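Local coordinates for protein nisin leader peptide-processing serine protease NisP (PDB 4MZD) that probably cleaves the leader peptide from the lantibiotic nisin precursor as a subtilisin-like serine endopeptidase of the S8 family, this chain holding its protease domain, at residues 209-214 / 272-277; 265-270 / 480-485. All blocks are in the same frame, centred on the assembly; numbering follows the deposited sequence.

Interaction 1 (209-214 / 272-277); sequences LMISGS and PGKVVD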
ATOM      1  N   LEU A 209     -10.184  -9.925   8.859  1.00  8.99           N
ATOM      2  CA  LEU A 209     -11.320 -10.818   8.663  1.00  9.53           C
ATOM      3  C   LEU A 209     -11.158 -12.039   9.560  1.00  9.64           C
ATOM      4  O   LEU A 209     -10.090 -12.653   9.579  1.00 10.23           O
ATOM      5  CB  LEU A 209     -11.377 -11.278   7.207  1.00 10.05           C
ATOM      6  CG  LEU A 209     -11.499 -10.173   6.152  1.00 10.85           C
ATOM      7  CD1 LEU A 209     -11.437 -10.764   4.758  1.00 11.38           C
ATOM      8  CD2 LEU A 209     -12.784  -9.381   6.334  1.00 11.35           C
ATOM      9  N   MET A 210     -12.211 -12.390  10.297  1.00 10.06           N
ATOM     10  CA  MET A 210     -12.221 -13.643  11.046  1.00 10.44           C
ATOM     11  C   MET A 210     -12.985 -14.634  10.182  1.00 10.63           C
ATOM     12  O   MET A 210     -14.195 -14.490   9.988  1.00 11.32           O
ATOM     13  CB  MET A 210     -12.879 -13.465  12.419  1.00 11.04           C
ATOM     14  CG  MET A 210     -12.581 -14.612  13.408  1.00 10.71           C
ATOM     15  SD  MET A 210     -13.264 -14.424  15.128  1.00  9.08           S
ATOM     16  CE  MET A 210     -14.997 -14.826  14.811  1.00 12.67           C
ATOM     17  N   ILE A 211     -12.274 -15.617   9.637  1.00 10.94           N
ATOM     18  CA  ILE A 211     -12.828 -16.437   8.562  1.00 12.04           C
ATOM     19  C   ILE A 211     -13.314 -17.810   9.022  1.00 13.10           C
ATOM     20  O   ILE A 211     -13.794 -18.600   8.215  1.00 14.39           O
ATOM     21  CB  ILE A 211     -11.845 -16.583   7.377  1.00 12.45           C
ATOM     22  CG1 ILE A 211     -10.555 -17.292   7.801  1.00 14.03           C
ATOM     23  CG2 ILE A 211     -11.536 -15.221   6.797  1.00 12.24           C
ATOM     24  CD1 ILE A 211      -9.675 -17.708   6.629  1.00 15.38           C
ATOM     25  N   SER A 212     -13.183 -18.089  10.316  1.00 13.59           N
ATOM     26  CA  SER A 212     -13.805 -19.262  10.929  1.00 14.07           C
ATOM     27  C   SER A 212     -14.319 -18.823  12.294  1.00 13.57           C
ATOM     28  O   SER A 212     -14.178 -17.656  12.661  1.00 13.53           O
ATOM     29  CB  SER A 212     -12.821 -20.435  11.034  1.00 15.53           C
ATOM     30  OG  SER A 212     -11.747 -20.157  11.912  1.00 16.44           O
ATOM     31  N   GLY A 213     -14.927 -19.735  13.044  1.00 14.10           N
ATOM     32  CA  GLY A 213     -15.528 -19.346  14.303  1.00 14.70           C
ATOM     33  C   GLY A 213     -16.774 -18.512  14.077  1.00 14.15           C
ATOM     34  O   GLY A 213     -17.387 -18.561  13.009  1.00 14.83           O
ATOM     35  N   SER A 214     -17.162 -17.744  15.087  1.00 14.43           N
ATOM     36  CA  SER A 214     -18.393 -16.972  14.992  1.00 14.87           C
ATOM     37  C   SER A 214     -18.402 -15.749  15.886  1.00 14.57           C
ATOM     38  O   SER A 214     -17.841 -15.752  16.986  1.00 15.19           O
ATOM     39  CB  SER A 214     -19.604 -17.848  15.320  1.00 16.26           C
ATOM     40  OG  SER A 214     -19.513 -18.349  16.640  1.00 17.65           O
ATOM     41  N   PRO A 272     -13.863 -17.902  18.898  1.00 16.23           N
ATOM     42  CA  PRO A 272     -12.728 -17.380  18.131  1.00 16.27           C
ATOM     43  C   PRO A 272     -12.381 -18.281  16.956  1.00 16.08           C
ATOM     44  O   PRO A 272     -12.399 -19.507  17.072  1.00 17.63           O
ATOM     45  CB  PRO A 272     -11.583 -17.384  19.146  1.00 17.15           C
ATOM     46  CG  PRO A 272     -12.252 -17.359  20.479  1.00 18.37           C
ATOM     47  CD  PRO A 272     -13.518 -18.140  20.311  1.00 17.58           C
ATOM     48  N   GLY A 273     -12.076 -17.658  15.827  1.00 14.66           N
ATOM     49  CA  GLY A 273     -11.626 -18.372  14.653  1.00 14.18           C
ATOM     50  C   GLY A 273     -10.349 -17.761  14.105  1.00 13.00           C
ATOM     51  O   GLY A 273      -9.733 -16.892  14.732  1.00 13.30           O
ATOM     52  N   LYS A 274      -9.947 -18.216  12.926  1.00 12.77           N
ATOM     53  CA  LYS A 274      -8.750 -17.710  12.270  1.00 12.01           C
ATOM     54  C   LYS A 274      -8.931 -16.267  11.818  1.00 10.87           C
ATOM     55  O   LYS A 274      -9.901 -15.941  11.133  1.00 11.17           O
ATOM     56  CB  LYS A 274      -8.417 -18.588  11.063  1.00 12.71           C
ATOM     57  CG  LYS A 274      -7.225 -18.121  10.238  1.00 13.00           C
ATOM     58  CD  LYS A 274      -5.907 -18.208  10.995  1.00 13.93           C
ATOM     59  CE  LYS A 274      -4.741 -17.794  10.104  1.00 15.45           C
ATOM     60  NZ  LYS A 274      -3.415 -17.985  10.759  1.00 17.38           N
ATOM     61  N   VAL A 275      -7.983 -15.413  12.187  1.00 10.55           N
ATOM     62  CA  VAL A 275      -7.986 -14.023  11.756  1.00  9.99           C
ATOM     63  C   VAL A 275      -6.906 -13.815  10.708  1.00  9.81           C
ATOM     64  O   VAL A 275      -5.780 -14.301  10.854  1.00 10.59           O
ATOM     65  CB  VAL A 275      -7.724 -13.072  12.938  1.00 10.92           C
ATOM     66  CG1 VAL A 275      -7.822 -11.620  12.477  1.00 11.06           C
ATOM     67  CG2 VAL A 275      -8.708 -13.346  14.063  1.00 11.81           C
ATOM     68  N   VAL A 276      -7.270 -13.103   9.645  1.00  9.10           N
ATOM     69  CA  VAL A 276      -6.323 -12.731   8.600  1.00  9.50           C
ATOM     70  C   VAL A 276      -6.352 -11.222   8.353  1.00  9.50           C
ATOM     71  O   VAL A 276      -7.362 -10.556   8.601  1.00 10.00           O
ATOM     72  CB  VAL A 276      -6.592 -13.495   7.284  1.00 10.55           C
ATOM     73  CG1 VAL A 276      -6.507 -14.994   7.518  1.00 11.56           C
ATOM     74  CG2 VAL A 276      -7.950 -13.123   6.705  1.00 11.31           C
ATOM     75  N   ASP A 277      -5.220 -10.712   7.874  1.00  9.45           N
ATOM     76  CA  ASP A 277      -5.028  -9.329   7.446  1.00  9.71           C
ATOM     77  C   ASP A 277      -5.218  -9.369   5.927  1.00  9.79           C
ATOM     78  O   ASP A 277      -4.389  -9.927   5.207  1.00 10.35           O
ATOM     79  CB  ASP A 277      -3.601  -8.910   7.851  1.00  9.56           C
ATOM     80  CG  ASP A 277      -3.334  -7.416   7.721  1.00  9.62           C
ATOM     81  OD1 ASP A 277      -4.124  -6.717   7.053  1.00 10.10           O
ATOM     82  OD2 ASP A 277      -2.305  -6.956   8.275  1.00 10.09           O
TER
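Leu-209 and Val-276 face each other as an antiparallel hydrogen-bonded pair where strand 200-210 meets strand 275-278 in the mixed sheet of the subtilisin-like fold. Their backbones exchange two hydrogen bonds, and on the side of the sheet that carries both side chains Leu-209 CB sits 3.9 Å from Val-276 CG2. The next pair, Met-210 with Val-275, is non-hydrogen-bonded and turns its side chains to the other side, against Ile-260 of helix 256-264. Met-210 CG there meets one branch of Val-275, CG2, at 4.1 Å. With CG anti to the backbone N (chi1 -164°) and an extended chi2, Met-210 SD is carried along the partner segment to accept a weak hydrogen bond from Gly-273 N at 3.5 Å. Past the strand end, the side chain of Ile-211 lies alongside that of Lys-274, both pointing the same way, and crosses that of Val-276 at about a right angle, CG2 against CG2. Ile-211 N still donates to Lys-274 O at 2.8 Å. Ser-212 then extends the ladder with a side chain: a chi1 of 65° tucks OG over the backbone, between its N and C, and it accepts a nearly straight 2.8 Å bond from Lys-274 N.

Interaction 2 (265-270 / 480-485); sequences RFRSIK and NSRGAV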
ATOM      1  N   ARG A 265     -11.487  -5.917  21.080  1.00 18.55           N
ATOM      2  CA  ARG A 265     -11.601  -4.508  21.435  1.00 19.72           C
ATOM      3  C   ARG A 265     -12.666  -3.813  20.590  1.00 18.97           C
ATOM      4  O   ARG A 265     -13.194  -2.768  20.988  1.00 19.85           O
ATOM      5  CB  ARG A 265     -10.262  -3.792  21.237  1.00 21.41           C
ATOM      6  CG  ARG A 265      -9.105  -4.318  22.069  1.00 23.45           C
ATOM      7  CD  ARG A 265      -7.812  -3.610  21.681  1.00 25.41           C
ATOM      8  NE  ARG A 265      -7.957  -2.157  21.750  1.00 27.04           N
ATOM      9  CZ  ARG A 265      -7.168  -1.292  21.118  1.00 28.14           C
ATOM     10  NH1 ARG A 265      -6.169  -1.726  20.360  1.00 28.43           N
ATOM     11  NH2 ARG A 265      -7.382   0.012  21.240  1.00 29.02           N
ATOM     12  N   PHE A 266     -12.979  -4.392  19.431  1.00 17.90           N
ATOM     13  CA  PHE A 266     -13.768  -3.702  18.411  1.00 17.47           C
ATOM     14  C   PHE A 266     -14.971  -4.486  17.900  1.00 17.48           C
ATOM     15  O   PHE A 266     -15.772  -3.951  17.128  1.00 18.31           O
ATOM     16  CB  PHE A 266     -12.882  -3.354  17.211  1.00 18.38           C
ATOM     17  CG  PHE A 266     -11.620  -2.631  17.579  1.00 18.94           C
ATOM     18  CD1 PHE A 266     -11.659  -1.306  17.975  1.00 19.73           C
ATOM     19  CD2 PHE A 266     -10.395  -3.272  17.523  1.00 19.26           C
ATOM     20  CE1 PHE A 266     -10.497  -0.635  18.314  1.00 20.64           C
ATOM     21  CE2 PHE A 266      -9.232  -2.609  17.862  1.00 20.05           C
ATOM     22  CZ  PHE A 266      -9.282  -1.291  18.253  1.00 20.41           C
ATOM     23  N   ARG A 267     -15.080  -5.751  18.299  1.00 16.15           N
ATOM     24  CA  ARG A 267     -16.097  -6.646  17.762  1.00 16.61           C
ATOM     25  C   ARG A 267     -16.585  -7.567  18.856  1.00 17.98           C
ATOM     26  O   ARG A 267     -15.940  -7.695  19.895  1.00 19.07           O
ATOM     27  CB  ARG A 267     -15.523  -7.496  16.626  1.00 15.22           C
ATOM     28  CG  ARG A 267     -14.977  -6.690  15.472  1.00 14.35           C
ATOM     29  CD  ARG A 267     -14.454  -7.576  14.362  1.00 12.70           C
ATOM     30  NE  ARG A 267     -13.659  -6.772  13.445  1.00 12.49           N
ATOM     31  CZ  ARG A 267     -13.030  -7.230  12.370  1.00 11.58           C
ATOM     32  NH1 ARG A 267     -13.110  -8.512  12.035  1.00 11.65           N
ATOM     33  NH2 ARG A 267     -12.314  -6.387  11.629  1.00 11.67           N
ATOM     34  N   SER A 268     -17.716  -8.220  18.607  1.00 18.84           N
ATOM     35  CA  SER A 268     -18.311  -9.136  19.570  1.00 20.08           C
ATOM     36  C   SER A 268     -18.110 -10.584  19.127  1.00 19.04           C
ATOM     37  O   SER A 268     -18.871 -11.107  18.316  1.00 19.41           O
ATOM     38  CB  SER A 268     -19.801  -8.838  19.733  1.00 22.04           C
ATOM     39  OG  SER A 268     -20.013  -7.474  20.066  1.00 24.05           O
ATOM     40  N   ILE A 269     -17.081 -11.225  19.672  1.00 19.36           N
ATOM     41  CA  ILE A 269     -16.693 -12.572  19.257  1.00 19.34           C
ATOM     42  C   ILE A 269     -17.241 -13.637  20.205  1.00 20.09           C
ATOM     43  O   ILE A 269     -17.113 -13.521  21.422  1.00 21.18           O
ATOM     44  CB  ILE A 269     -15.154 -12.690  19.163  1.00 19.19           C
ATOM     45  CG1 ILE A 269     -14.622 -11.737  18.085  1.00 19.11           C
ATOM     46  CG2 ILE A 269     -14.741 -14.130  18.896  1.00 19.42           C
ATOM     47  CD1 ILE A 269     -13.116 -11.626  18.032  1.00 19.70           C
ATOM     48  N   LYS A 270     -17.857 -14.671  19.637  1.00 20.20           N
ATOM     49  CA  LYS A 270     -18.458 -15.743  20.424  1.00 21.07           C
ATOM     50  C   LYS A 270     -17.548 -16.967  20.463  1.00 19.72           C
ATOM     51  O   LYS A 270     -17.221 -17.481  21.538  1.00 20.95           O
ATOM     52  CB  LYS A 270     -19.817 -16.131  19.844  1.00 23.21           C
ATOM     53  CG  LYS A 270     -20.534 -17.201  20.654  1.00 25.61           C
ATOM     54  CD  LYS A 270     -21.452 -18.062  19.798  1.00 27.94           C
ATOM     55  CE  LYS A 270     -22.690 -17.305  19.343  1.00 29.75           C
ATOM     56  NZ  LYS A 270     -22.390 -16.304  18.287  1.00 30.84           N
ATOM     57  N   ASN A 480     -12.186  -0.631  12.838  1.00 12.83           N
ATOM     58  CA  ASN A 480     -11.964  -2.068  12.801  1.00 13.28           C
ATOM     59  C   ASN A 480     -13.251  -2.879  12.897  1.00 13.26           C
ATOM     60  O   ASN A 480     -13.197  -4.080  13.125  1.00 13.61           O
ATOM     61  CB  ASN A 480     -10.997  -2.494  13.911  1.00 14.77           C
ATOM     62  CG  ASN A 480      -9.582  -2.019  13.664  1.00 15.24           C
ATOM     63  OD1 ASN A 480      -9.040  -1.216  14.428  1.00 17.82           O
ATOM     64  ND2 ASN A 480      -8.972  -2.515  12.599  1.00 14.97           N
ATOM     65  N   SER A 481     -14.408  -2.244  12.708  1.00 13.37           N
ATOM     66  CA  SER A 481     -15.664  -2.996  12.663  1.00 13.93           C
ATOM     67  C   SER A 481     -15.674  -3.942  11.476  1.00 13.12           C
ATOM     68  O   SER A 481     -15.000  -3.689  10.480  1.00 13.00           O
ATOM     69  CB  SER A 481     -16.866  -2.059  12.553  1.00 15.35           C
ATOM     70  OG  SER A 481     -17.034  -1.302  13.730  1.00 16.30           O
ATOM     71  N   ARG A 482     -16.448  -5.020  11.570  1.00 12.77           N
ATOM     72  CA  ARG A 482     -16.562  -5.937  10.449  1.00 13.49           C
ATOM     73  C   ARG A 482     -16.940  -5.176   9.193  1.00 13.30           C
ATOM     74  O   ARG A 482     -17.866  -4.359   9.202  1.00 13.81           O
ATOM     75  CB  ARG A 482     -17.612  -7.004  10.736  1.00 13.98           C
ATOM     76  CG  ARG A 482     -17.283  -7.864  11.927  1.00 14.10           C
ATOM     77  CD  ARG A 482     -18.457  -8.755  12.269  1.00 14.44           C
ATOM     78  NE  ARG A 482     -18.716  -9.735  11.223  1.00 14.89           N
ATOM     79  CZ  ARG A 482     -19.781 -10.530  11.204  1.00 15.27           C
ATOM     80  NH1 ARG A 482     -20.695 -10.434  12.167  1.00 16.28           N
ATOM     81  NH2 ARG A 482     -19.939 -11.410  10.223  1.00 16.23           N
ATOM     82  N   GLY A 483     -16.225  -5.455   8.111  1.00 12.65           N
ATOM     83  CA  GLY A 483     -16.537  -4.875   6.821  1.00 12.20           C
ATOM     84  C   GLY A 483     -15.874  -3.540   6.533  1.00 11.30           C
ATOM     85  O   GLY A 483     -15.940  -3.066   5.402  1.00 12.12           O
ATOM     86  N   ALA A 484     -15.237  -2.929   7.532  1.00 10.19           N
ATOM     87  CA  ALA A 484     -14.615  -1.617   7.328  1.00  9.86           C
ATOM     88  C   ALA A 484     -13.182  -1.745   6.818  1.00  8.86           C
ATOM     89  O   ALA A 484     -12.310  -2.272   7.511  1.00  9.57           O
ATOM     90  CB  ALA A 484     -14.641  -0.806   8.611  1.00 11.05           C
ATOM     91  N   VAL A 485     -12.937  -1.247   5.609  1.00  8.89           N
ATOM     92  CA  VAL A 485     -11.589  -1.173   5.058  1.00  8.35           C
ATOM     93  C   VAL A 485     -11.015   0.190   5.417  1.00  7.72           C
ATOM     94  O   VAL A 485     -11.699   1.212   5.283  1.00  8.41           O
ATOM     95  CB  VAL A 485     -11.610  -1.354   3.530  1.00  8.69           C
ATOM     96  CG1 VAL A 485     -10.234  -1.108   2.926  1.00  9.05           C
ATOM     97  CG2 VAL A 485     -12.112  -2.742   3.177  1.00 10.26           C
TER
HETATM   98  O   HOH W   1     -17.819  -3.273  15.528  1.00 20.20           O
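Arg-267 grips the main-chain carbonyl of Asn-480. The guanidinium approaches side-on, and NE and NH2 both donate to Asn-480 O, at 2.8 and 2.9 Å respectively. The oxygen lies close to the guanidinium plane, at its edge. NE meets the oxygen almost head-on, whereas NH2 comes from above the carbonyl plane, so the two bonds use the acceptor differently. The chain of Arg-267 is extended from CG to NE, which carries the planar group across to the backbone of 480-485. Its CD packs against Arg-482 CG at 3.7 Å, and Arg-482 CA lies over one face of the guanidinium. Beside this grip, Asn-480 lies over one face of the Phe-266 ring: CB makes a CH-pi contact 4.1 Å from the centroid, and OD1 sits 3.7 Å above the plane, toward the rim. Ring and amide planes are 45° apart.

The Ser-481 side is looser. Its CB is directed away from 265-270, and the link is a water that donates to Phe-266 O and hydrogen-bonds Ser-481 OG, which also accepts from Asn-478 N. Ser-481 begins a type II turn closed by Ala-484 N to Ser-481 O, with Gly-483 at positive phi.

Around this surface contact, Phe-262 of helix 256-264 meets the Phe-266 ring, and Arg-267 hydrogen-bonds Tyr-208 O on strand 200-210 through NH2 and Tyr-215 OH through NH1. Arg-482 forms salt bridges with Asp-217 and Asp-221 and a hydrogen bond with Thr-219 OG1, in the loop after strand 214-215.

How the interactions relate
Interactions 1 and 2 have centres about 11 Å apart on the same side of the chain's centre, and their segments alternate in sequence: 209-214, 265-270, 272-277, 480-485. One continuous stretch, 265-277, serves both, leaving helix 256-264, meeting the C-terminal segment, then turning at Lys-270 to join strand 200-210. The two contacts touch where Ser-214 O probably accepts a hydrogen bond from Lys-270 N and where Met-210 SD packs on Ile-269 CD1, 4.0 Å away. Strand 200-210 also pairs with 486-487, just after interaction 2, so the C-terminal end is tied to the catalytic domain's main sheet. Both contacts lie away from the predicted Asp-100, His-147 and Ser-353 charge relay.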